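Local atomic coordinates of thioesterase domain-containing protein (Pseudomonas aeruginosa, PDB entry 1ZKI), a protein that adopts the hotdog fold of the thioesterase superfamily and probably hydrolyses acyl-CoA thioesters. Residues 106-112 / 124-130; 61-66 / 96-100; 6-12 / 22-27. Where two conformers were deposited one is given. Numbering follows the deposited sequence.

Interaction 1 (106-112 / 124-130)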
loop_
_atom_site.group_PDB
_atom_site.type_symbol
_atom_site.label_atom_id
_atom_site.label_comp_id
_atom_site.label_asym_id
_atom_site.label_seq_id
_atom_site.Cartn_x
_atom_site.Cartn_y
_atom_site.Cartn_z
ATOM N N ARG A 106 7.451 -16.615 8.508
ATOM C CA ARG A 106 6.615 -16.229 9.646
ATOM C C ARG A 106 5.563 -15.166 9.339
ATOM O O ARG A 106 4.539 -15.085 10.028
ATOM C CB ARG A 106 7.495 -15.778 10.806
ATOM C CG ARG A 106 8.256 -16.916 11.452
ATOM C CD ARG A 106 9.155 -16.406 12.544
ATOM N NE ARG A 106 8.482 -15.401 13.370
ATOM C CZ ARG A 106 9.079 -14.713 14.338
ATOM N NH1 ARG A 106 10.365 -14.924 14.616
ATOM N NH2 ARG A 106 8.390 -13.818 15.034
ATOM N N SER A 107 5.800 -14.362 8.310
ATOM C CA SER A 107 4.832 -13.337 7.949
ATOM C C SER A 107 4.714 -13.140 6.452
ATOM O O SER A 107 5.631 -13.470 5.691
ATOM C CB SER A 107 5.168 -12.008 8.638
ATOM O OG SER A 107 6.427 -11.529 8.205
ATOM N N LEU A 108 3.566 -12.611 6.047
ATOM C CA LEU A 108 3.325 -12.240 4.670
ATOM C C LEU A 108 2.883 -10.785 4.632
ATOM O O LEU A 108 2.163 -10.325 5.513
ATOM C CB LEU A 108 2.252 -13.119 4.017
ATOM C CG LEU A 108 2.364 -14.646 4.032
ATOM C CD1 LEU A 108 1.568 -15.217 5.207
ATOM C CD2 LEU A 108 1.860 -15.219 2.723
ATOM N N VAL A 109 3.336 -10.062 3.614
ATOM C CA VAL A 109 2.865 -8.709 3.363
ATOM C C VAL A 109 2.023 -8.733 2.095
ATOM O O VAL A 109 2.423 -9.332 1.070
ATOM C CB VAL A 109 4.027 -7.730 3.193
ATOM C CG1 VAL A 109 3.510 -6.294 3.027
ATOM C CG2 VAL A 109 4.980 -7.830 4.391
ATOM N N VAL A 110 0.875 -8.068 2.157
ATOM C CA VAL A 110 -0.097 -8.109 1.061
ATOM C C VAL A 110 -0.624 -6.709 0.795
ATOM O O VAL A 110 -0.776 -5.923 1.743
ATOM C CB VAL A 110 -1.316 -9.034 1.404
ATOM C CG1 VAL A 110 -2.208 -9.259 0.176
ATOM C CG2 VAL A 110 -0.856 -10.364 1.962
ATOM N N GLU A 111 -0.837 -6.371 -0.483
ATOM C CA GLU A 111 -1.498 -5.115 -0.826
ATOM C C GLU A 111 -2.795 -5.440 -1.539
ATOM O O GLU A 111 -2.970 -6.568 -2.021
ATOM C CB GLU A 111 -0.611 -4.225 -1.708
ATOM C CG GLU A 111 -0.364 -4.774 -3.102
ATOM C CD GLU A 111 0.318 -3.757 -4.053
ATOM O OE1 GLU A 111 0.394 -2.553 -3.720
ATOM O OE2 GLU A 111 0.769 -4.175 -5.139
ATOM N N ALA A 112 -3.708 -4.476 -1.598
ATOM C CA ALA A 112 -4.972 -4.700 -2.307
ATOM C C ALA A 112 -5.539 -3.389 -2.800
ATOM O O ALA A 112 -5.248 -2.331 -2.237
ATOM C CB ALA A 112 -5.987 -5.437 -1.424
ATOM N N GLY A 124 -5.133 -0.607 0.108
ATOM C CA GLY A 124 -4.602 -0.964 1.439
ATOM C C GLY A 124 -3.413 -1.889 1.421
ATOM O O GLY A 124 -3.031 -2.403 0.363
ATOM N N GLN A 125 -2.862 -2.109 2.613
ATOM C CA GLN A 125 -1.661 -2.905 2.809
ATOM C C GLN A 125 -1.782 -3.510 4.185
ATOM O O GLN A 125 -2.192 -2.823 5.119
ATOM C CB GLN A 125 -0.446 -1.973 2.761
ATOM C CG GLN A 125 0.902 -2.640 2.834
ATOM C CD GLN A 125 2.035 -1.617 2.756
ATOM O OE1 GLN A 125 2.896 -1.555 3.646
ATOM N NE2 GLN A 125 2.017 -0.790 1.711
ATOM N N GLY A 126 -1.447 -4.788 4.308
ATOM C CA GLY A 126 -1.543 -5.482 5.607
ATOM C C GLY A 126 -0.498 -6.563 5.781
ATOM O O GLY A 126 0.255 -6.892 4.839
ATOM N N THR A 127 -0.476 -7.134 6.981
ATOM C CA THR A 127 0.536 -8.098 7.364
ATOM C C THR A 127 -0.219 -9.275 7.934
ATOM O O THR A 127 -1.122 -9.104 8.766
ATOM C CB THR A 127 1.477 -7.521 8.427
ATOM O OG1 THR A 127 1.849 -6.188 8.060
ATOM C CG2 THR A 127 2.758 -8.400 8.598
ATOM N N PHE A 128 0.157 -10.465 7.481
ATOM C CA PHE A 128 -0.438 -11.717 7.952
ATOM C C PHE A 128 0.611 -12.539 8.683
ATOM O O PHE A 128 1.810 -12.467 8.374
ATOM C CB PHE A 128 -1.006 -12.491 6.749
ATOM C CG PHE A 128 -2.351 -12.000 6.292
ATOM C CD1 PHE A 128 -3.480 -12.785 6.474
ATOM C CD2 PHE A 128 -2.500 -10.749 5.707
ATOM C CE1 PHE A 128 -4.735 -12.346 6.065
ATOM C CE2 PHE A 128 -3.759 -10.277 5.301
ATOM C CZ PHE A 128 -4.881 -11.080 5.478
ATOM N N ALA A 129 0.172 -13.325 9.668
ATOM C CA ALA A 129 1.084 -14.210 10.375
ATOM C C ALA A 129 0.903 -15.591 9.755
ATOM O O ALA A 129 -0.230 -16.058 9.579
ATOM C CB ALA A 129 0.773 -14.227 11.857
ATOM N N GLN A 130 2.016 -16.194 9.346
ATOM C CA GLN A 130 2.010 -17.543 8.784
ATOM C C GLN A 130 1.842 -18.538 9.925
ATOM O O GLN A 130 2.678 -18.590 10.832
ATOM C CB GLN A 130 3.314 -17.812 8.013
ATOM C CG GLN A 130 3.396 -19.194 7.359
ATOM C CD GLN A 130 2.375 -19.366 6.252
ATOM O OE1 GLN A 130 2.454 -18.698 5.224
ATOM N NE2 GLN A 130 1.405 -20.265 6.462
#

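Interaction 2 (61-66 / 96-100)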
loop_
_atom_site.group_PDB
_atom_site.type_symbol
_atom_site.label_atom_id
_atom_site.label_comp_id
_atom_site.label_asym_id
_atom_site.label_seq_id
_atom_site.Cartn_x
_atom_site.Cartn_y
_atom_site.Cartn_z
ATOM N N THR A 61 -10.178 -10.725 0.605
ATOM C CA THR A 61 -9.368 -10.891 -0.608
ATOM C C THR A 61 -7.888 -11.117 -0.260
ATOM O O THR A 61 -7.230 -11.970 -0.843
ATOM C CB THR A 61 -9.501 -9.673 -1.554
ATOM O OG1 THR A 61 -10.891 -9.358 -1.720
ATOM C CG2 THR A 61 -8.911 -10.013 -2.931
HETATM N N MSE A 62 -7.372 -10.334 0.688
HETATM C CA MSE A 62 -5.995 -10.518 1.156
HETATM C C MSE A 62 -5.778 -11.911 1.754
HETATM O O MSE A 62 -4.771 -12.536 1.478
HETATM C CB MSE A 62 -5.622 -9.433 2.162
HETATM C CG MSE A 62 -5.470 -8.061 1.548
HETATM SE SE MSE A 62 -5.099 -6.842 3.091
HETATM C CE MSE A 62 -4.338 -5.363 2.081
ATOM N N GLY A 63 -6.730 -12.405 2.551
ATOM C CA GLY A 63 -6.628 -13.758 3.114
ATOM C C GLY A 63 -6.545 -14.833 2.034
ATOM O O GLY A 63 -5.767 -15.789 2.147
ATOM N N LEU A 64 -7.360 -14.670 0.992
ATOM C CA LEU A 64 -7.392 -15.603 -0.130
ATOM C C LEU A 64 -6.098 -15.547 -0.945
ATOM O O LEU A 64 -5.596 -16.573 -1.399
ATOM C CB LEU A 64 -8.620 -15.318 -0.999
ATOM C CG LEU A 64 -9.967 -15.782 -0.417
ATOM C CD1 LEU A 64 -11.103 -15.391 -1.388
ATOM C CD2 LEU A 64 -9.970 -17.292 -0.150
ATOM N N ALA A 65 -5.548 -14.341 -1.125
ATOM C CA ALA A 65 -4.241 -14.195 -1.766
ATOM C C ALA A 65 -3.173 -14.931 -0.961
ATOM O O ALA A 65 -2.356 -15.643 -1.531
ATOM C CB ALA A 65 -3.868 -12.711 -1.936
ATOM N N CYS A 66 -3.206 -14.793 0.367
ATOM C CA CYS A 66 -2.268 -15.528 1.226
ATOM C C CYS A 66 -2.430 -17.026 1.058
ATOM O O CYS A 66 -1.452 -17.735 0.884
ATOM C CB CYS A 66 -2.446 -15.135 2.677
ATOM S SG CYS A 66 -1.783 -13.512 2.937
ATOM N N CYS A 96 -12.155 -6.332 -5.711
ATOM C CA CYS A 96 -10.902 -6.203 -4.978
ATOM C C CYS A 96 -9.906 -7.204 -5.533
ATOM O O CYS A 96 -10.228 -8.390 -5.698
ATOM C CB CYS A 96 -11.128 -6.442 -3.498
ATOM S SG CYS A 96 -9.581 -6.304 -2.532
ATOM N N VAL A 97 -8.705 -6.720 -5.848
ATOM C CA VAL A 97 -7.594 -7.600 -6.210
ATOM C C VAL A 97 -6.495 -7.421 -5.163
ATOM O O VAL A 97 -6.072 -6.286 -4.891
ATOM C CB VAL A 97 -7.048 -7.286 -7.621
ATOM C CG1 VAL A 97 -5.840 -8.179 -7.936
ATOM C CG2 VAL A 97 -8.163 -7.468 -8.658
ATOM N N ALA A 98 -6.058 -8.534 -4.572
ATOM C CA ALA A 98 -5.007 -8.512 -3.571
ATOM C C ALA A 98 -3.820 -9.316 -4.092
ATOM O O ALA A 98 -3.996 -10.302 -4.820
ATOM C CB ALA A 98 -5.499 -9.088 -2.244
ATOM N N ARG A 99 -2.618 -8.878 -3.714
ATOM C CA ARG A 99 -1.385 -9.465 -4.200
ATOM C C ARG A 99 -0.393 -9.585 -3.054
ATOM O O ARG A 99 -0.088 -8.588 -2.391
ATOM C CB ARG A 99 -0.808 -8.560 -5.291
ATOM C CG ARG A 99 0.387 -9.129 -6.019
ATOM C CD ARG A 99 0.778 -8.197 -7.192
ATOM N NE ARG A 99 -0.361 -8.003 -8.099
ATOM C CZ ARG A 99 -0.684 -8.808 -9.118
ATOM N NH1 ARG A 99 0.053 -9.882 -9.407
ATOM N NH2 ARG A 99 -1.756 -8.534 -9.859
ATOM N N VAL A 100 0.103 -10.794 -2.823
ATOM C CA VAL A 100 1.172 -11.012 -1.849
ATOM C C VAL A 100 2.469 -10.363 -2.367
ATOM O O VAL A 100 2.942 -10.673 -3.483
ATOM C CB VAL A 100 1.407 -12.522 -1.616
ATOM C CG1 VAL A 100 2.549 -12.738 -0.651
ATOM C CG2 VAL A 100 0.107 -13.202 -1.093
#

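Interaction 3 (6-12 / 22-27)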
loop_
_atom_site.group_PDB
_atom_site.type_symbol
_atom_site.label_atom_id
_atom_site.label_comp_id
_atom_site.label_asym_id
_atom_site.label_seq_id
_atom_site.Cartn_x
_atom_site.Cartn_y
_atom_site.Cartn_z
HETATM N N MSE A 6 -9.224 -22.835 -8.734
HETATM C CA MSE A 6 -9.900 -22.549 -7.437
HETATM C C MSE A 6 -10.403 -23.824 -6.760
HETATM O O MSE A 6 -11.025 -24.665 -7.413
HETATM C CB MSE A 6 -11.085 -21.596 -7.640
HETATM C CG MSE A 6 -10.710 -20.139 -7.889
HETATM SE SE MSE A 6 -12.181 -18.883 -7.462
HETATM C CE MSE A 6 -13.633 -19.629 -8.659
ATOM N N PRO A 7 -10.136 -23.973 -5.446
ATOM C CA PRO A 7 -10.847 -24.983 -4.655
ATOM C C PRO A 7 -12.354 -24.695 -4.630
ATOM O O PRO A 7 -12.800 -23.691 -5.188
ATOM C CB PRO A 7 -10.232 -24.840 -3.255
ATOM C CG PRO A 7 -9.607 -23.485 -3.234
ATOM C CD PRO A 7 -9.149 -23.234 -4.635
ATOM N N ALA A 8 -13.132 -25.570 -4.004
ATOM C CA ALA A 8 -14.580 -25.379 -3.927
ATOM C C ALA A 8 -14.896 -24.065 -3.218
ATOM O O ALA A 8 -14.136 -23.636 -2.350
ATOM C CB ALA A 8 -15.225 -26.544 -3.202
ATOM N N ARG A 9 -16.009 -23.428 -3.592
ATOM C CA ARG A 9 -16.412 -22.154 -2.982
ATOM C C ARG A 9 -16.462 -22.250 -1.456
ATOM O O ARG A 9 -15.998 -21.337 -0.758
ATOM C CB ARG A 9 -17.755 -21.653 -3.538
ATOM C CG ARG A 9 -18.060 -20.190 -3.191
ATOM C CD ARG A 9 -19.337 -19.688 -3.866
ATOM N NE ARG A 9 -19.563 -18.262 -3.619
ATOM C CZ ARG A 9 -20.264 -17.775 -2.595
ATOM N NH1 ARG A 9 -20.410 -16.462 -2.447
ATOM N NH2 ARG A 9 -20.826 -18.595 -1.713
ATOM N N GLU A 10 -17.013 -23.352 -0.945
ATOM C CA GLU A 10 -17.153 -23.557 0.500
ATOM C C GLU A 10 -15.823 -23.456 1.250
ATOM O O GLU A 10 -15.797 -23.178 2.446
ATOM C CB GLU A 10 -17.844 -24.897 0.793
ATOM C CG GLU A 10 -18.150 -25.160 2.271
ATOM C CD GLU A 10 -18.912 -24.018 2.939
ATOM O OE1 GLU A 10 -18.342 -23.384 3.852
ATOM O OE2 GLU A 10 -20.072 -23.751 2.548
ATOM N N GLN A 11 -14.723 -23.671 0.534
ATOM C CA GLN A 11 -13.380 -23.634 1.121
ATOM C C GLN A 11 -12.843 -22.194 1.219
ATOM O O GLN A 11 -11.827 -21.931 1.875
ATOM C CB GLN A 11 -12.450 -24.508 0.262
ATOM C CG GLN A 11 -10.979 -24.518 0.654
ATOM C CD GLN A 11 -10.566 -25.775 1.405
ATOM O OE1 GLN A 11 -9.483 -26.322 1.165
ATOM N NE2 GLN A 11 -11.422 -26.241 2.315
HETATM N N MSE A 12 -13.527 -21.262 0.564
HETATM C CA MSE A 12 -13.025 -19.898 0.442
HETATM C C MSE A 12 -13.892 -18.858 1.136
HETATM O O MSE A 12 -13.627 -17.652 1.020
HETATM C CB MSE A 12 -12.908 -19.527 -1.029
HETATM C CG MSE A 12 -11.988 -20.424 -1.809
HETATM SE SE MSE A 12 -11.895 -19.735 -3.603
HETATM C CE MSE A 12 -13.533 -20.481 -4.332
ATOM N N LEU A 22 -19.765 -11.175 -0.123
ATOM C CA LEU A 22 -18.489 -11.297 -0.830
ATOM C C LEU A 22 -18.521 -12.553 -1.683
ATOM O O LEU A 22 -18.970 -13.597 -1.240
ATOM C CB LEU A 22 -17.299 -11.340 0.145
ATOM C CG LEU A 22 -17.222 -10.134 1.079
ATOM C CD1 LEU A 22 -16.124 -10.275 2.137
ATOM C CD2 LEU A 22 -17.096 -8.788 0.325
ATOM N N ASP A 23 -17.930 -12.459 -2.858
ATOM C CA ASP A 23 -18.051 -13.501 -3.829
ATOM C C ASP A 23 -16.678 -13.701 -4.491
ATOM O O ASP A 23 -16.273 -12.882 -5.315
ATOM C CB ASP A 23 -19.132 -13.039 -4.815
ATOM C CG ASP A 23 -19.413 -14.027 -5.903
ATOM O OD1 ASP A 23 -19.146 -15.229 -5.725
ATOM O OD2 ASP A 23 -19.945 -13.579 -6.943
ATOM N N PRO A 24 -15.945 -14.779 -4.119
ATOM C CA PRO A 24 -14.636 -15.013 -4.759
ATOM C C PRO A 24 -14.782 -15.119 -6.272
ATOM O O PRO A 24 -15.760 -15.709 -6.745
ATOM C CB PRO A 24 -14.187 -16.364 -4.179
ATOM C CG PRO A 24 -14.935 -16.464 -2.861
ATOM C CD PRO A 24 -16.276 -15.851 -3.150
ATOM N N VAL A 25 -13.836 -14.532 -7.007
ATOM C CA VAL A 25 -13.853 -14.524 -8.477
ATOM C C VAL A 25 -12.730 -15.389 -9.047
ATOM O O VAL A 25 -12.973 -16.232 -9.930
ATOM C CB VAL A 25 -13.725 -13.074 -9.042
ATOM C CG1 VAL A 25 -13.606 -13.087 -10.570
ATOM C CG2 VAL A 25 -14.929 -12.246 -8.641
ATOM N N SER A 26 -11.505 -15.186 -8.561
ATOM C CA SER A 26 -10.361 -15.949 -9.061
ATOM C C SER A 26 -9.208 -15.983 -8.069
ATOM O O SER A 26 -9.158 -15.192 -7.131
ATOM C CB SER A 26 -9.866 -15.379 -10.390
ATOM O OG SER A 26 -9.390 -14.058 -10.226
ATOM N N LEU A 27 -8.297 -16.916 -8.300
ATOM C CA LEU A 27 -7.060 -17.040 -7.535
ATOM C C LEU A 27 -5.917 -17.324 -8.493
ATOM O O LEU A 27 -6.077 -18.089 -9.456
ATOM C CB LEU A 27 -7.133 -18.219 -6.577
ATOM C CG LEU A 27 -8.204 -18.322 -5.503
ATOM C CD1 LEU A 27 -8.126 -19.697 -4.902
ATOM C CD2 LEU A 27 -7.974 -17.273 -4.447
HETATM O O HOH W 1 -22.000 -14.103 -1.452
HETATM O O HOH W 2 -17.778 -17.456 -5.780
#

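Interaction 1 (106-112 / 124-130)
Segments 106-112 and 124-130 run antiparallel, their axes 4.6 Å apart at closest approach and 156° between directions. The pairing starts at Arg106, still in the turn: its O accepts a hydrogen bond from Gln130 N (2.8 Å), while its CA-to-CB bond points away from 124-130. Ser107 faces Ala129 in a non-hydrogen-bonded pair, its CA 3.2 Å from Phe128 O in a CA-H...O contact. Leu108 exchanges two hydrogen bonds with Phe128, Leu108 N to Phe128 O at 2.9 Å and Phe128 N to Leu108 O at 2.8 Å; its CD1 packs on Phe128 CB (4.1 Å) and reaches Gln130 OE1 (3.6 Å). Val109 pairs with Thr127 without hydrogen bonds. These are the two arms of a beta hairpin in the antiparallel hotdog sheet, and the alternation of residues gives it two unlike faces. Leu108, Val110, Ala112 and Phe128 share one face, on which Val110 and Ala112 meet helix 51-70; Val109, Glu111, Gln125 and Thr127 lie on the other, turned to the second subunit. Val110 N bonds to Gly126 O (3.0 Å) and Gly126 N to Val110 O (2.9 Å), both hydrogen bonds, and with no side chain at Gly126, Val110 CG2 meets Phe128 CD2 diagonally at 4.1 Å. Glu111 opposes Gln125 and forms salt bridges with Lys123 of its own chain and Lys123 of the second subunit. Ala112 exchanges two 2.9 Å hydrogen bonds with Gly124, Ala112 N to Gly124 O and Gly124 N to Ala112 O.

Interaction 2 (61-66 / 96-100)
Helix 61-66 lies across strand 96-100 at 40°, axes 7.2 Å apart at closest approach, an intimacy that small side chains permit. No hydrogen bond crosses; the contact is made by side chains packing on one another and on backbone. Thr61, with chi1 in the m well, sends CG2 to Ala98 CB (3.6 Å) and sets OG1 3.4 Å from Cys96 SG; the hydroxyl's hydrogen-bond partner is Leu57 O, one turn back in the helix, so its polar end is satisfied while the methyl packs. Met62, a selenomethionine, leaves the helix sideways with an m, t, t side chain. Its CG passes Ala98 CB at 3.9 Å, and the extended end goes on to Val110 and Ala112 of the neighbouring strand. Ala65 points toward the strand, with CB 4.0 Å from Ala98 CB and 4.1 Å from Val100 CG2. Val100, chi1 t, brings that same CG2 to 3.5 Å from Ala65 O and 4.5 Å from Cys66 SG. On the strand Cys96, Ala98 and Val100 point toward the helix, whereas Val97 and Arg99 point away; on the helix, Thr61 and Ala65 sit one turn apart on the contact side. Close packing of a long central helix on the concave side of a curved antiparallel sheet is the hallmark of the hotdog fold, the helix being the sausage and the sheet the bun.

Interaction 3 (6-12 / 22-27)
Two waters sit where the Arg9 side chain meets the start of strand 23-27, and they carry much of the polar contact, since no direct hydrogen bond joins the segments. Water 2 accepts from Arg9 NE (2.9 Å) and donates to Asp23 OD1 (2.6 Å) and Pro24 O (2.8 Å); the direct salt bridge, Arg9 NE to Asp23 OD1, is long at 3.7 Å. Water 1 donates to Leu22 O (3.1 Å) and takes a weak bond from Arg9 NH1 (3.0 Å). Both charges have further partners: Glu18 for Arg9, Arg35 for Asp23. Alongside, the packing is apolar. Selenomethionine Met12 places CB 4.1 Å from Pro24 CG and SE 4.0 Å from Leu27 CD1, while Pro7 CD also meets Leu27 CD1 (3.7 Å). Met6, another selenomethionine, lays CG 3.9 Å from Leu27 CG and SE 3.8 Å from Ser26 CA. Val25 and Ser26 both face Glu33 in a classic beta bulge; Pro24 and Leu27 point toward the N-terminal segment, and Leu27 also touches Leu64 of helix 51-70. The N-terminal segment thus covers an outer strand of the hotdog sheet in a surface contact held by apolar packing, its charges joined through water and a long salt bridge.

How the interactions relate
From the N terminus, interaction 3 comes first, closing a short loop around helix 15-20 and laying the N-terminal segment on strand 23-27. Interaction 2 follows and closes a longer loop, bringing strand 93-103 back against helix 51-70; interaction 1 then closes the 107-116/119-130 hairpin. The three loops stand in series, none enclosing or crossing another. Interactions 1 and 2 meet where strands 93-103 and 107-116 are neighbours in the sheet, with Glu111 O 2.9 Å from Arg99 N in a probable hydrogen bond and Val110 CG2 3.4 Å from Cys66 SG. Leu64 links interactions 2 and 3, its CD2 3.8 Å from Met12 CB. Interactions 1 and 3 do not touch, their centres about 19 Å apart.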